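Local coordinates for putative ABC transporter (Thermobispora bispora, PDB 4PE6), which probably binds a carbohydrate or related polyhydroxy compound as the solute-binding component of an ABC transporter, at residues P19-R33 and I74-N88. Residues are numbered along the deposited sequence; the frame is centred on the assembly and turned at random.
Sequences PFIALSNGFIGNGWR and IKSLLLQKPDALLIN. With LTH ((2R,3S)-2,3,4-trihydroxybutanoic acid), chain C.
F20 and D83 join the starts of two parallel strands: the F20 amide donates to D83 OD2 (2.8 Å), on the lone pair turned away from the other oxygen, and F20 O accepts from D83 N. Backbone bonds then alternate from A22 N to A84 O as far as G26 N to N88 O. The F20 side chain, with CG anti to the backbone N (chi1 170°), runs along residues 80-82, which lead out of the turn ending at K81: CB lies near D83 OD2, CG and then CD2 come up to P82 CA (3.3 Å from CD2), CE2 touches Q80 O and CB, and P82 CB sits over the ring face in a CH-pi contact. Next along, A22 CB packs on L77 CD2, P82 CB and L85 CD1. At the C-terminal ends the N88 amide lies over one face of the R33 guanidinium, offset toward its rim, planes 22° apart; D113 takes N88 ND2. R33 NH1 bonds in plane to N25 OD1 (2.9 Å), NE donates to LTH O and O2, and NH2 weakly to O2. A leucine replacing R33 would probably leave LTH O and O2 short of donors and N25 OD1 without its guanidinium partner. Strand ends carrying ligand-binding loops mark the Rossmann-like lobe of a periplasmic binding protein, here with N30, W32 and R33 lining the LTH pocket.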
# COMPACT_ATOMS: atom_id res chain seq x y z
N PRO A 19 -18.06 17.38 -11.49
CA PRO A 19 -17.10 17.57 -10.40
C PRO A 19 -15.60 17.53 -10.73
O PRO A 19 -15.16 16.81 -11.63
CB PRO A 19 -17.43 16.44 -9.42
CG PRO A 19 -18.36 15.53 -10.14
CD PRO A 19 -19.06 16.35 -11.16
N PHE A 20 -14.84 18.27 -9.92
CA PHE A 20 -13.39 18.29 -9.93
C PHE A 20 -12.89 17.45 -8.74
O PHE A 20 -13.13 17.80 -7.58
CB PHE A 20 -12.90 19.74 -9.88
CG PHE A 20 -11.42 19.92 -9.65
CD1 PHE A 20 -10.48 18.96 -10.07
CD2 PHE A 20 -10.95 21.07 -9.05
CE1 PHE A 20 -9.13 19.15 -9.85
CE2 PHE A 20 -9.60 21.27 -8.83
CZ PHE A 20 -8.68 20.31 -9.23
N ILE A 21 -12.23 16.34 -9.05
CA ILE A 21 -11.66 15.43 -8.04
C ILE A 21 -10.14 15.63 -7.96
O ILE A 21 -9.43 15.42 -8.94
CB ILE A 21 -11.91 13.95 -8.40
CG1 ILE A 21 -13.40 13.70 -8.73
CG2 ILE A 21 -11.42 13.04 -7.28
CD1 ILE A 21 -14.36 14.06 -7.61
N ALA A 22 -9.65 16.08 -6.80
CA ALA A 22 -8.22 16.29 -6.58
C ALA A 22 -7.66 15.15 -5.73
O ALA A 22 -8.34 14.67 -4.84
CB ALA A 22 -8.02 17.62 -5.87
N LEU A 23 -6.45 14.70 -6.04
CA LEU A 23 -5.76 13.67 -5.25
C LEU A 23 -4.41 14.19 -4.77
O LEU A 23 -3.56 14.62 -5.58
CB LEU A 23 -5.59 12.37 -6.04
CG LEU A 23 -5.08 11.15 -5.27
CD1 LEU A 23 -5.51 9.86 -5.98
CD2 LEU A 23 -3.58 11.15 -5.07
N SER A 24 -4.21 14.15 -3.47
CA SER A 24 -2.94 14.56 -2.86
C SER A 24 -2.28 13.33 -2.25
O SER A 24 -2.86 12.64 -1.40
CB SER A 24 -3.17 15.61 -1.77
OG SER A 24 -2.01 15.78 -0.99
N ASN A 25 -1.08 13.03 -2.74
CA ASN A 25 -0.35 11.83 -2.32
C ASN A 25 0.92 12.19 -1.58
O ASN A 25 1.78 12.91 -2.13
CB ASN A 25 -0.04 10.99 -3.54
CG ASN A 25 0.89 9.84 -3.23
OD1 ASN A 25 0.77 9.20 -2.19
ND2 ASN A 25 1.81 9.56 -4.12
N GLY A 26 1.05 11.67 -0.36
CA GLY A 26 2.15 11.99 0.53
C GLY A 26 3.52 11.38 0.21
O GLY A 26 4.51 11.84 0.71
N PHE A 27 3.59 10.37 -0.65
CA PHE A 27 4.85 9.73 -0.97
C PHE A 27 4.72 9.03 -2.29
O PHE A 27 3.78 8.28 -2.49
CB PHE A 27 5.27 8.71 0.11
CG PHE A 27 6.60 8.04 -0.18
CD1 PHE A 27 7.77 8.79 -0.27
CD2 PHE A 27 6.68 6.67 -0.38
CE1 PHE A 27 8.98 8.19 -0.54
CE2 PHE A 27 7.91 6.06 -0.65
CZ PHE A 27 9.06 6.83 -0.73
N ILE A 28 5.65 9.30 -3.21
CA ILE A 28 5.62 8.73 -4.55
C ILE A 28 6.85 7.87 -4.87
O ILE A 28 6.93 7.25 -5.95
CB ILE A 28 5.40 9.84 -5.61
CG1 ILE A 28 5.11 9.25 -7.00
CG2 ILE A 28 6.58 10.80 -5.65
CD1 ILE A 28 3.97 8.25 -7.01
N GLY A 29 7.77 7.77 -3.91
CA GLY A 29 9.06 7.10 -4.12
C GLY A 29 9.09 5.58 -3.98
O GLY A 29 10.04 5.03 -3.44
N ASN A 30 8.04 4.91 -4.43
CA ASN A 30 8.06 3.46 -4.58
C ASN A 30 7.07 3.05 -5.66
O ASN A 30 6.17 3.82 -6.04
CB ASN A 30 7.86 2.71 -3.23
CG ASN A 30 6.40 2.69 -2.76
OD1 ASN A 30 5.48 2.52 -3.55
ND2 ASN A 30 6.20 2.82 -1.45
N GLY A 31 7.24 1.85 -6.19
CA GLY A 31 6.49 1.40 -7.36
C GLY A 31 5.02 1.16 -7.03
O GLY A 31 4.16 1.29 -7.91
N TRP A 32 4.73 0.82 -5.76
CA TRP A 32 3.35 0.60 -5.33
C TRP A 32 2.57 1.91 -5.49
O TRP A 32 1.46 1.94 -6.02
CB TRP A 32 3.33 0.07 -3.87
CG TRP A 32 1.97 -0.30 -3.33
CD1 TRP A 32 1.44 -1.54 -3.23
CD2 TRP A 32 0.98 0.60 -2.78
NE1 TRP A 32 0.17 -1.48 -2.70
CE2 TRP A 32 -0.12 -0.18 -2.40
CE3 TRP A 32 0.92 1.98 -2.60
CZ2 TRP A 32 -1.27 0.37 -1.84
CZ3 TRP A 32 -0.19 2.54 -2.05
CH2 TRP A 32 -1.29 1.73 -1.65
N ARG A 33 3.18 3.01 -5.06
CA ARG A 33 2.54 4.32 -5.13
C ARG A 33 2.37 4.77 -6.57
O ARG A 33 1.40 5.45 -6.91
CB ARG A 33 3.34 5.35 -4.35
CG ARG A 33 3.33 5.18 -2.84
CD ARG A 33 1.98 5.52 -2.19
NE ARG A 33 2.10 5.32 -0.75
CZ ARG A 33 2.03 6.27 0.20
NH1 ARG A 33 1.77 7.52 -0.09
NH2 ARG A 33 2.22 5.95 1.46
N ILE A 74 -1.86 20.81 -0.55
CA ILE A 74 -3.30 20.73 -0.40
C ILE A 74 -3.92 22.14 -0.41
O ILE A 74 -4.93 22.36 -1.07
CB ILE A 74 -3.68 19.91 0.85
CG1 ILE A 74 -3.28 18.45 0.63
CG2 ILE A 74 -5.16 20.06 1.16
CD1 ILE A 74 -3.52 17.52 1.81
N LYS A 75 -3.29 23.11 0.25
CA LYS A 75 -3.77 24.48 0.19
C LYS A 75 -3.77 25.03 -1.25
O LYS A 75 -4.72 25.69 -1.65
CB LYS A 75 -2.98 25.39 1.12
CG LYS A 75 -3.15 24.98 2.58
CD LYS A 75 -2.14 25.66 3.47
CE LYS A 75 -2.39 25.28 4.93
NZ LYS A 75 -1.34 25.87 5.79
N SER A 76 -2.74 24.72 -2.04
CA SER A 76 -2.75 25.15 -3.45
C SER A 76 -3.88 24.46 -4.23
O SER A 76 -4.51 25.07 -5.12
CB SER A 76 -1.39 24.95 -4.12
OG SER A 76 -0.45 25.92 -3.65
N LEU A 77 -4.16 23.20 -3.90
CA LEU A 77 -5.28 22.49 -4.52
C LEU A 77 -6.62 23.14 -4.14
O LEU A 77 -7.50 23.28 -4.99
CB LEU A 77 -5.30 21.00 -4.13
CG LEU A 77 -4.35 20.11 -4.94
CD1 LEU A 77 -4.21 18.75 -4.28
CD2 LEU A 77 -4.85 19.96 -6.37
N LEU A 78 -6.77 23.53 -2.88
CA LEU A 78 -8.05 24.11 -2.46
C LEU A 78 -8.39 25.40 -3.21
O LEU A 78 -9.55 25.67 -3.49
CB LEU A 78 -8.09 24.35 -0.96
CG LEU A 78 -8.13 23.07 -0.13
CD1 LEU A 78 -8.18 23.45 1.34
CD2 LEU A 78 -9.31 22.18 -0.50
N LEU A 79 -7.36 26.17 -3.58
CA LEU A 79 -7.56 27.36 -4.41
C LEU A 79 -8.22 27.06 -5.74
O LEU A 79 -8.82 27.96 -6.32
CB LEU A 79 -6.22 28.07 -4.68
CG LEU A 79 -5.52 28.61 -3.44
CD1 LEU A 79 -4.11 29.05 -3.79
CD2 LEU A 79 -6.32 29.74 -2.82
N GLN A 80 -8.07 25.84 -6.25
CA GLN A 80 -8.67 25.45 -7.52
C GLN A 80 -10.08 24.90 -7.35
O GLN A 80 -10.69 24.43 -8.31
CB GLN A 80 -7.80 24.40 -8.21
CG GLN A 80 -6.42 24.92 -8.58
CD GLN A 80 -5.54 23.83 -9.13
OE1 GLN A 80 -4.58 23.43 -8.49
NE2 GLN A 80 -5.85 23.34 -10.33
N LYS A 81 -10.59 24.92 -6.12
CA LYS A 81 -11.99 24.60 -5.84
C LYS A 81 -12.39 23.18 -6.22
O LYS A 81 -13.36 22.97 -6.95
CB LYS A 81 -12.90 25.62 -6.53
CG LYS A 81 -12.74 27.03 -5.98
CD LYS A 81 -13.39 27.15 -4.60
CE LYS A 81 -13.63 28.60 -4.22
NZ LYS A 81 -12.34 29.32 -4.08
N PRO A 82 -11.67 22.18 -5.70
CA PRO A 82 -12.10 20.83 -5.96
C PRO A 82 -13.41 20.52 -5.23
O PRO A 82 -13.68 21.05 -4.16
CB PRO A 82 -10.94 20.00 -5.41
CG PRO A 82 -10.46 20.80 -4.23
CD PRO A 82 -10.61 22.24 -4.67
N ASP A 83 -14.21 19.65 -5.82
CA ASP A 83 -15.44 19.17 -5.17
C ASP A 83 -15.18 18.04 -4.16
O ASP A 83 -15.92 17.87 -3.18
CB ASP A 83 -16.40 18.73 -6.27
CG ASP A 83 -16.81 19.90 -7.14
OD1 ASP A 83 -17.45 20.82 -6.59
OD2 ASP A 83 -16.44 19.94 -8.33
N ALA A 84 -14.16 17.25 -4.45
CA ALA A 84 -13.67 16.21 -3.54
C ALA A 84 -12.16 16.17 -3.59
O ALA A 84 -11.54 16.47 -4.64
CB ALA A 84 -14.25 14.84 -3.92
N LEU A 85 -11.59 15.78 -2.47
CA LEU A 85 -10.17 15.68 -2.29
C LEU A 85 -9.87 14.30 -1.72
O LEU A 85 -10.42 13.91 -0.67
CB LEU A 85 -9.71 16.78 -1.32
CG LEU A 85 -8.24 16.76 -0.96
CD1 LEU A 85 -7.35 17.01 -2.18
CD2 LEU A 85 -7.98 17.80 0.15
N LEU A 86 -9.07 13.53 -2.45
CA LEU A 86 -8.62 12.21 -2.00
C LEU A 86 -7.22 12.32 -1.46
O LEU A 86 -6.33 12.91 -2.12
CB LEU A 86 -8.64 11.20 -3.16
CG LEU A 86 -9.87 11.24 -4.07
CD1 LEU A 86 -9.80 10.14 -5.13
CD2 LEU A 86 -11.15 11.13 -3.29
N ILE A 87 -6.99 11.79 -0.27
CA ILE A 87 -5.70 12.04 0.39
C ILE A 87 -5.03 10.76 0.86
O ILE A 87 -5.62 9.98 1.63
CB ILE A 87 -5.81 12.96 1.62
CG1 ILE A 87 -6.47 14.27 1.24
CG2 ILE A 87 -4.43 13.17 2.24
CD1 ILE A 87 -6.77 15.14 2.44
N ASN A 88 -3.80 10.53 0.38
CA ASN A 88 -2.93 9.53 0.99
C ASN A 88 -1.95 10.30 1.88
O ASN A 88 -0.98 10.95 1.41
CB ASN A 88 -2.23 8.67 -0.03
CG ASN A 88 -1.53 7.46 0.59
OD1 ASN A 88 -0.98 7.55 1.68
ND2 ASN A 88 -1.53 6.33 -0.12
O1 LTH C . 3.54 0.48 -0.09
C1 LTH C . 3.03 1.64 0.13
O LTH C . 3.50 2.74 -0.26
C2 LTH C . 1.66 1.71 0.85
O2 LTH C . 1.25 3.09 1.06
C3 LTH C . 1.70 1.04 2.20
O3 LTH C . 2.69 1.66 3.02
C4 LTH C . 0.33 1.21 2.88
O4 LTH C . -0.62 0.47 2.07